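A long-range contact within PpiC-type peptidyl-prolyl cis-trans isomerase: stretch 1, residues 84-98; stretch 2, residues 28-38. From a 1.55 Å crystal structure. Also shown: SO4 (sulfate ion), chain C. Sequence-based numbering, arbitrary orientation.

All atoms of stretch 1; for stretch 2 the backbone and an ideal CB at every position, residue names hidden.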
# COMPACT_ATOMS: atom_id res chain seq x y z
N GLN A 84 -7.34 -3.11 -6.75
CA GLN A 84 -6.10 -3.59 -7.33
C GLN A 84 -4.93 -3.46 -6.36
O GLN A 84 -4.99 -2.71 -5.40
CB GLN A 84 -5.77 -2.83 -8.62
CG GLN A 84 -6.88 -2.88 -9.65
CD GLN A 84 -6.47 -2.26 -10.97
OE1 GLN A 84 -7.32 -1.92 -11.80
NE2 GLN A 84 -5.17 -2.11 -11.18
N LEU A 85 -3.88 -4.22 -6.65
CA LEU A 85 -2.64 -4.21 -5.86
C LEU A 85 -1.61 -3.47 -6.71
O LEU A 85 -1.68 -3.50 -7.93
CB LEU A 85 -2.15 -5.63 -5.62
CG LEU A 85 -3.00 -6.54 -4.73
CD1 LEU A 85 -2.66 -8.01 -5.02
CD2 LEU A 85 -2.75 -6.19 -3.27
N ALA A 86 -0.66 -2.81 -6.06
CA ALA A 86 0.39 -2.09 -6.78
C ALA A 86 1.71 -2.26 -6.06
O ALA A 86 1.75 -2.38 -4.84
CB ALA A 86 0.04 -0.61 -6.89
N GLY A 87 2.80 -2.29 -6.81
CA GLY A 87 4.10 -2.43 -6.19
C GLY A 87 4.81 -3.73 -6.53
O GLY A 87 4.34 -4.50 -7.38
N PRO A 88 5.94 -4.00 -5.88
CA PRO A 88 6.51 -3.10 -4.86
C PRO A 88 6.97 -1.75 -5.41
O PRO A 88 7.52 -1.66 -6.51
CB PRO A 88 7.66 -3.91 -4.27
CG PRO A 88 8.00 -4.88 -5.33
CD PRO A 88 6.72 -5.24 -5.98
N VAL A 89 6.71 -0.71 -4.63
CA VAL A 89 7.09 0.65 -5.00
C VAL A 89 8.22 1.11 -4.09
O VAL A 89 8.08 1.08 -2.87
CB VAL A 89 5.91 1.63 -4.84
CG1 VAL A 89 6.34 3.04 -5.22
CG2 VAL A 89 4.73 1.19 -5.68
N GLU A 90 9.34 1.52 -4.68
CA GLU A 90 10.46 1.99 -3.87
C GLU A 90 10.19 3.35 -3.24
O GLU A 90 9.64 4.24 -3.88
CB GLU A 90 11.75 2.10 -4.70
CG GLU A 90 12.92 2.64 -3.88
CD GLU A 90 14.22 2.76 -4.65
OE1 GLU A 90 14.20 2.70 -5.90
OE2 GLU A 90 15.27 2.93 -4.00
N ILE A 91 10.56 3.49 -1.97
CA ILE A 91 10.44 4.76 -1.26
C ILE A 91 11.78 4.91 -0.56
O ILE A 91 12.59 3.98 -0.56
CB ILE A 91 9.28 4.79 -0.24
CG1 ILE A 91 9.42 3.66 0.78
CG2 ILE A 91 7.95 4.71 -0.99
CD1 ILE A 91 8.37 3.71 1.87
N ARG A 92 12.04 6.06 0.04
CA ARG A 92 13.34 6.26 0.67
C ARG A 92 13.81 5.15 1.60
O ARG A 92 14.94 4.69 1.49
CB ARG A 92 13.36 7.59 1.43
CG ARG A 92 13.18 8.80 0.54
CD ARG A 92 13.51 10.08 1.29
NE ARG A 92 13.37 11.26 0.45
CZ ARG A 92 12.21 11.71 -0.02
NH1 ARG A 92 11.08 11.08 0.28
NH2 ARG A 92 12.18 12.79 -0.79
N GLY A 93 12.94 4.69 2.50
CA GLY A 93 13.33 3.67 3.45
C GLY A 93 13.11 2.20 3.11
O GLY A 93 13.35 1.34 3.95
N GLY A 94 12.68 1.92 1.88
CA GLY A 94 12.45 0.54 1.49
C GLY A 94 11.45 0.41 0.36
O GLY A 94 11.51 1.15 -0.62
N PHE A 95 10.51 -0.53 0.51
CA PHE A 95 9.50 -0.78 -0.52
C PHE A 95 8.13 -0.98 0.10
O PHE A 95 8.00 -1.51 1.19
CB PHE A 95 9.83 -2.05 -1.31
CG PHE A 95 11.08 -1.95 -2.11
CD1 PHE A 95 11.07 -1.38 -3.38
CD2 PHE A 95 12.29 -2.42 -1.60
CE1 PHE A 95 12.24 -1.26 -4.13
CE2 PHE A 95 13.47 -2.31 -2.34
CZ PHE A 95 13.43 -1.73 -3.61
N SER A 96 7.10 -0.54 -0.62
CA SER A 96 5.73 -0.71 -0.15
C SER A 96 4.87 -1.37 -1.22
O SER A 96 5.10 -1.19 -2.42
CB SER A 96 5.09 0.64 0.20
OG SER A 96 5.69 1.19 1.35
N ILE A 97 3.91 -2.16 -0.76
CA ILE A 97 2.94 -2.82 -1.61
C ILE A 97 1.63 -2.16 -1.21
O ILE A 97 1.33 -2.06 -0.02
CB ILE A 97 2.85 -4.34 -1.33
CG1 ILE A 97 4.21 -5.00 -1.58
CG2 ILE A 97 1.78 -4.97 -2.22
CD1 ILE A 97 4.25 -6.47 -1.13
N LEU A 98 0.87 -1.69 -2.19
CA LEU A 98 -0.40 -1.04 -1.88
C LEU A 98 -1.60 -1.83 -2.37
O LEU A 98 -1.51 -2.58 -3.34
CB LEU A 98 -0.45 0.35 -2.52
CG LEU A 98 0.67 1.33 -2.17
CD1 LEU A 98 0.45 2.60 -2.99
CD2 LEU A 98 0.68 1.63 -0.67
N UNK A 28 12.02 -9.98 -2.03
CA UNK A 28 11.13 -10.49 -1.00
C UNK A 28 9.74 -9.91 -1.19
O UNK A 28 8.74 -10.63 -1.09
CB UNK A 28 11.67 -10.16 0.40
N UNK A 29 9.68 -8.62 -1.47
CA UNK A 29 8.40 -7.93 -1.68
C UNK A 29 7.67 -8.46 -2.91
O UNK A 29 6.46 -8.64 -2.89
CB UNK A 29 8.63 -6.42 -1.82
N UNK A 30 8.41 -8.71 -3.99
CA UNK A 30 7.79 -9.21 -5.21
C UNK A 30 7.17 -10.58 -4.97
O UNK A 30 6.11 -10.88 -5.52
CB UNK A 30 8.81 -9.28 -6.34
N UNK A 31 7.81 -11.42 -4.18
CA UNK A 31 7.25 -12.74 -3.90
C UNK A 31 5.92 -12.58 -3.15
O UNK A 31 4.99 -13.36 -3.35
CB UNK A 31 8.23 -13.59 -3.09
N UNK A 32 5.84 -11.57 -2.29
CA UNK A 32 4.62 -11.32 -1.53
C UNK A 32 3.53 -10.84 -2.49
O UNK A 32 2.39 -11.29 -2.42
CB UNK A 32 4.86 -10.29 -0.42
N UNK A 33 3.89 -9.94 -3.40
CA UNK A 33 2.93 -9.44 -4.37
C UNK A 33 2.38 -10.62 -5.18
O UNK A 33 1.18 -10.69 -5.46
CB UNK A 33 3.57 -8.40 -5.29
N UNK A 34 3.27 -11.54 -5.55
CA UNK A 34 2.86 -12.72 -6.31
C UNK A 34 1.81 -13.52 -5.54
O UNK A 34 0.80 -13.93 -6.11
CB UNK A 34 4.07 -13.60 -6.63
N UNK A 35 2.04 -13.75 -4.25
CA UNK A 35 1.08 -14.49 -3.44
C UNK A 35 -0.25 -13.75 -3.31
O UNK A 35 -1.31 -14.37 -3.29
CB UNK A 35 1.66 -14.76 -2.05
N UNK A 36 -0.19 -12.42 -3.21
CA UNK A 36 -1.40 -11.63 -3.08
C UNK A 36 -2.20 -11.65 -4.37
O UNK A 36 -3.42 -11.81 -4.35
CB UNK A 36 -1.06 -10.19 -2.69
N UNK A 37 -1.52 -11.48 -5.49
CA UNK A 37 -2.20 -11.50 -6.78
C UNK A 37 -2.85 -12.85 -7.04
O UNK A 37 -3.86 -12.93 -7.75
CB UNK A 37 -1.22 -11.17 -7.90
N UNK A 38 -2.30 -13.91 -6.46
CA UNK A 38 -2.85 -15.25 -6.64
C UNK A 38 -3.96 -15.58 -5.64
O UNK A 38 -4.52 -16.69 -5.66
CB UNK A 38 -1.73 -16.29 -6.52
S SO4 C . 9.69 14.75 -2.38
O1 SO4 C . 9.34 16.12 -1.95
O2 SO4 C . 9.39 13.80 -1.30
O3 SO4 C . 8.90 14.41 -3.58
O4 SO4 C . 11.13 14.67 -2.71

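Stretch 1 is a hairpin, and stretch 2 is a helix lying along one face of it, nearly antiparallel to strand 85-91 and nearly parallel to strand 94-98. Leu 85, Pro 88 and Ile 97 offer the helix an apolar surface.

Position 28 has nothing of stretch 1 near its CB, so many residues would serve; it is Asn 28.

At position 29 the CB points toward the sheet, and the backbones come close: its CA is 6.1 Å from Pro 88 CA. The ideal CB already lies 3.6 Å from Pro 88 CB, with Ile 97 CD1 at 4.4 Å. A small apolar residue suits this place, and it is Ala 29, whose methyl group packs on the proline ring.

The CB of position 30 points sideways, 4.6 Å from Pro 88 CD, so a long side chain could turn back toward the Gly 87 carbonyl; a donor such as lysine or glutamine would suit. The residue is Glu 30; two acceptors cannot bond directly, and a water joins them, donating to Glu 30 OE1 (2.6 Å) and to Gly 87 O (2.8 Å).

Position 31 points away and favours a polar residue. It is Lys 31, which reaches toward position 34.

Position 32 points sideways, yet its ideal CB is 3.9 Å from Ile 97 CD1. Valine, leucine or isoleucine could fit; Ile 32 brings CG2 to 3.7 Å from Ile 97 CD1.

Position 33 points toward the sheet, its ideal CB 4.5 Å from Pro 88 CD and 4.6 Å from Ile 97 CD1. That spacing leaves room for a modest branched apolar residue. Val 33, with chi1 t, places CG2 3.5 Å from Ile 97 CD1 and 3.7 Å from Pro 88 CD, so one methyl touches both strands.

Positions 34 and 35, clear of stretch 1, suit polar residues: Glu 34, whose OE1 makes a long salt bridge with Lys 31 NZ (3.9 Å), and Gln 35.

Position 36 points toward the sheet, its ideal CB 3.6 Å from Leu 85 CD1. A larger apolar side chain could also reach Ile 97. Leu 36 does so: its CB packs against Leu 85 CD1, and its CD1 lies 4.1 Å from Ile 97 CG2.

At position 37 the CB points sideways beside Leu 85, suiting a long chain with an aliphatic stem. Lys 37 lays CG 3.8 Å from Leu 85 CD1; its amine finds no acceptor in stretch 1.

Position 38, beyond the last helical residue, points away from stretch 1; it is Gln 38.

Stretch 2 28-38: NAEKIVEQLKQ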
# COMPACT_ATOMS: atom_id res chain seq x y z
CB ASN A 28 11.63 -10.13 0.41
CG ASN A 28 13.02 -10.67 0.69
OD1 ASN A 28 13.48 -11.62 0.06
ND2 ASN A 28 13.70 -10.07 1.67
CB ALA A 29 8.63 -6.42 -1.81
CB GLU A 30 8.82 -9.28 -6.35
CG GLU A 30 8.31 -9.95 -7.63
CD GLU A 30 7.10 -9.27 -8.24
OE1 GLU A 30 6.89 -8.06 -7.99
OE2 GLU A 30 6.36 -9.94 -9.00
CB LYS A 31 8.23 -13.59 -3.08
CG LYS A 31 9.42 -14.11 -3.88
CD LYS A 31 8.96 -15.01 -5.03
CE LYS A 31 10.13 -15.72 -5.68
NZ LYS A 31 9.69 -16.64 -6.78
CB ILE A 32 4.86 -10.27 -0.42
CG1 ILE A 32 5.79 -10.88 0.65
CG2 ILE A 32 3.53 -9.84 0.21
CD1 ILE A 32 6.40 -9.85 1.60
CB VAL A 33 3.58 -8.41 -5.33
CG1 VAL A 33 2.62 -8.05 -6.44
CG2 VAL A 33 3.94 -7.16 -4.55
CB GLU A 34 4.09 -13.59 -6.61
CG GLU A 34 3.77 -14.86 -7.36
CD GLU A 34 5.01 -15.58 -7.85
OE1 GLU A 34 5.84 -15.99 -7.01
OE2 GLU A 34 5.14 -15.74 -9.08
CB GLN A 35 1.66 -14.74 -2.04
CG GLN A 35 2.81 -15.73 -2.01
CD GLN A 35 2.44 -17.07 -2.61
OE1 GLN A 35 1.39 -17.63 -2.27
NE2 GLN A 35 3.28 -17.58 -3.49
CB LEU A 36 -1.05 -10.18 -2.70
CG LEU A 36 -0.42 -9.97 -1.31
CD1 LEU A 36 0.08 -8.54 -1.18
CD2 LEU A 36 -1.43 -10.31 -0.22
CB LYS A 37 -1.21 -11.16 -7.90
CG LYS A 37 -0.81 -9.69 -7.91
CD LYS A 37 0.06 -9.34 -9.10
CE LYS A 37 0.26 -7.82 -9.18
NZ LYS A 37 -1.02 -7.07 -9.34
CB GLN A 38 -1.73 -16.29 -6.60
CG GLN A 38 -0.60 -15.98 -7.59
CD GLN A 38 0.50 -17.03 -7.62
OE1 GLN A 38 0.74 -17.73 -6.64
NE2 GLN A 38 1.20 -17.11 -8.75
O HOH W 1 5.15 -6.53 -9.16
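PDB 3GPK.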